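Local coordinates for membrane-associated lipoprotein (Ureaplasma parvum serovar 3 str. ATCC 700970, PDB 3JVC) that is of uncharacterised function but is predicted to be anchored in the cell membrane as a lipoprotein, this piece being a lipoprotein-associated type-17 domain, at residues Gln43-Gln48 / Ile58-Phe63. Residues are numbered along the deposited sequence; the frame is centred on the assembly and turned at random.
Sequences QGIEIQ and IKIINF
Across Ile45–Ile60 and Ile47–Lys59, strands 45-48 and 58-63 run nearly antiparallel, at 157°, with their axes 7.5 Å apart at closest approach. They belong to two different antiparallel sheets of the lipoprotein-associated type-17 domain: strand 45-49 pairs with 17-21, strand 56-64 with 79-87, and side chains fill the gap between them. Alternation along the first strand directs the branched side chains of Ile45 and Ile47 toward the second sheet, whereas the polar Glu46 and Gln48 are exposed and do not touch strand 58-63. With CG1 of Ile45 anti to the carbonyl carbon (chi1 -49°) and chi2 extended, the chain reaches its full length and CD1 is the atom that arrives at the second strand: this methyl meets CG2 of Ile60 at 3.6 Å while also reaching the ring of Phe63. The two isoleucine side chains cross at about a right angle. Ile47 lies farther along, where its CD1 approaches CG1 of Ile60 at 4.1 Å. CG1 of Ile47 packs on the carbonyl O of Ile58 at 3.7 Å. Ile60 therefore offers a different branch to each isoleucine, a use well matched to a beta-branched, purely apolar residue; Leu81, Leu83, Phe17 and Phe19 also pack against it. Lys59 points its CB away from strand 45-48, as befits an exposed charged residue, and its NZ makes a long, weak ion pair with Asp57. A classic beta bulge sets Ile61 and Asn62 together opposite Ser82 of strand 79-87, and beyond it Phe63 again turns toward the first strand. Its buried ring packs edge-to-face with Tyr41. CG2 of Ile60 sits 3.5 Å over one face of this ring, nearer its rim than its centre, while CD1 of Ile45 comes in obliquely to 3.6 Å from CE2 of Phe63.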
# COMPACT_ATOMS: atom_id res chain seq x y z
N GLN A 43 5.42 11.19 4.21
CA GLN A 43 5.15 11.83 5.49
C GLN A 43 5.17 10.82 6.61
O GLN A 43 5.31 11.17 7.78
CB GLN A 43 3.80 12.55 5.46
CG GLN A 43 3.76 13.75 4.53
CD GLN A 43 2.69 14.72 4.92
OE1 GLN A 43 2.67 15.22 6.05
NE2 GLN A 43 1.78 15.02 3.99
N GLY A 44 5.03 9.55 6.25
CA GLY A 44 5.03 8.52 7.26
C GLY A 44 4.01 7.44 7.01
O GLY A 44 2.94 7.69 6.47
N ILE A 45 4.37 6.21 7.38
CA ILE A 45 3.49 5.07 7.24
C ILE A 45 3.49 4.43 8.64
O ILE A 45 4.52 4.34 9.29
CB ILE A 45 4.03 4.05 6.22
CG1 ILE A 45 4.42 4.74 4.91
CG2 ILE A 45 2.98 2.99 5.93
CD1 ILE A 45 4.92 3.77 3.82
N GLU A 46 2.32 4.03 9.11
CA GLU A 46 2.25 3.38 10.41
C GLU A 46 1.61 2.02 10.21
O GLU A 46 0.53 1.91 9.63
CB GLU A 46 1.46 4.23 11.40
CG GLU A 46 2.32 5.28 12.11
CD GLU A 46 3.53 4.66 12.83
OE1 GLU A 46 3.33 3.67 13.58
OE2 GLU A 46 4.66 5.15 12.64
N ILE A 47 2.29 0.98 10.67
CA ILE A 47 1.79 -0.38 10.51
C ILE A 47 1.11 -0.87 11.78
O ILE A 47 1.47 -0.46 12.89
CB ILE A 47 2.94 -1.36 10.20
CG1 ILE A 47 3.68 -0.92 8.94
CG2 ILE A 47 2.38 -2.80 10.07
CD1 ILE A 47 2.87 -1.11 7.65
N GLN A 48 0.13 -1.73 11.60
CA GLN A 48 -0.59 -2.33 12.71
C GLN A 48 -0.75 -3.77 12.27
O GLN A 48 -1.67 -4.10 11.51
CB GLN A 48 -1.95 -1.67 12.92
CG GLN A 48 -2.66 -2.14 14.20
CD GLN A 48 -3.92 -1.34 14.51
OE1 GLN A 48 -4.84 -1.28 13.70
NE2 GLN A 48 -3.96 -0.74 15.69
N ILE A 58 6.30 -6.71 9.28
CA ILE A 58 5.96 -6.19 7.95
C ILE A 58 6.17 -4.69 7.93
O ILE A 58 5.85 -3.97 8.88
CB ILE A 58 4.49 -6.50 7.55
CG1 ILE A 58 4.24 -8.01 7.57
CG2 ILE A 58 4.21 -5.94 6.15
CD1 ILE A 58 2.85 -8.42 7.10
N LYS A 59 6.72 -4.22 6.83
CA LYS A 59 6.98 -2.80 6.64
C LYS A 59 6.62 -2.44 5.21
O LYS A 59 6.82 -3.24 4.28
CB LYS A 59 8.46 -2.49 6.91
CG LYS A 59 8.72 -1.66 8.14
CD LYS A 59 8.30 -2.38 9.39
CE LYS A 59 8.55 -1.54 10.63
NZ LYS A 59 7.97 -2.18 11.85
N ILE A 60 6.05 -1.25 5.03
CA ILE A 60 5.75 -0.79 3.69
C ILE A 60 6.78 0.29 3.43
O ILE A 60 6.81 1.32 4.09
CB ILE A 60 4.34 -0.20 3.57
CG1 ILE A 60 3.31 -1.33 3.56
CG2 ILE A 60 4.22 0.59 2.27
CD1 ILE A 60 1.87 -0.83 3.46
N ILE A 61 7.65 0.01 2.47
CA ILE A 61 8.73 0.91 2.13
C ILE A 61 8.39 1.79 0.94
O ILE A 61 8.91 2.90 0.81
CB ILE A 61 10.02 0.09 1.83
CG1 ILE A 61 9.85 -0.72 0.55
CG2 ILE A 61 10.29 -0.86 2.97
CD1 ILE A 61 11.00 -1.67 0.26
N ASN A 62 7.52 1.31 0.07
CA ASN A 62 7.13 2.10 -1.09
C ASN A 62 5.77 1.71 -1.62
O ASN A 62 5.28 0.60 -1.42
CB ASN A 62 8.13 1.94 -2.27
CG ASN A 62 9.52 2.39 -1.93
OD1 ASN A 62 10.41 1.57 -1.70
ND2 ASN A 62 9.73 3.71 -1.89
N PHE A 63 5.19 2.67 -2.32
CA PHE A 63 3.91 2.54 -2.98
C PHE A 63 4.24 2.90 -4.42
O PHE A 63 4.77 3.98 -4.69
CB PHE A 63 2.92 3.55 -2.42
CG PHE A 63 2.41 3.20 -1.05
CD1 PHE A 63 1.50 2.17 -0.88
CD2 PHE A 63 2.83 3.93 0.06
CE1 PHE A 63 1.00 1.86 0.38
CE2 PHE A 63 2.34 3.64 1.33
CZ PHE A 63 1.42 2.60 1.49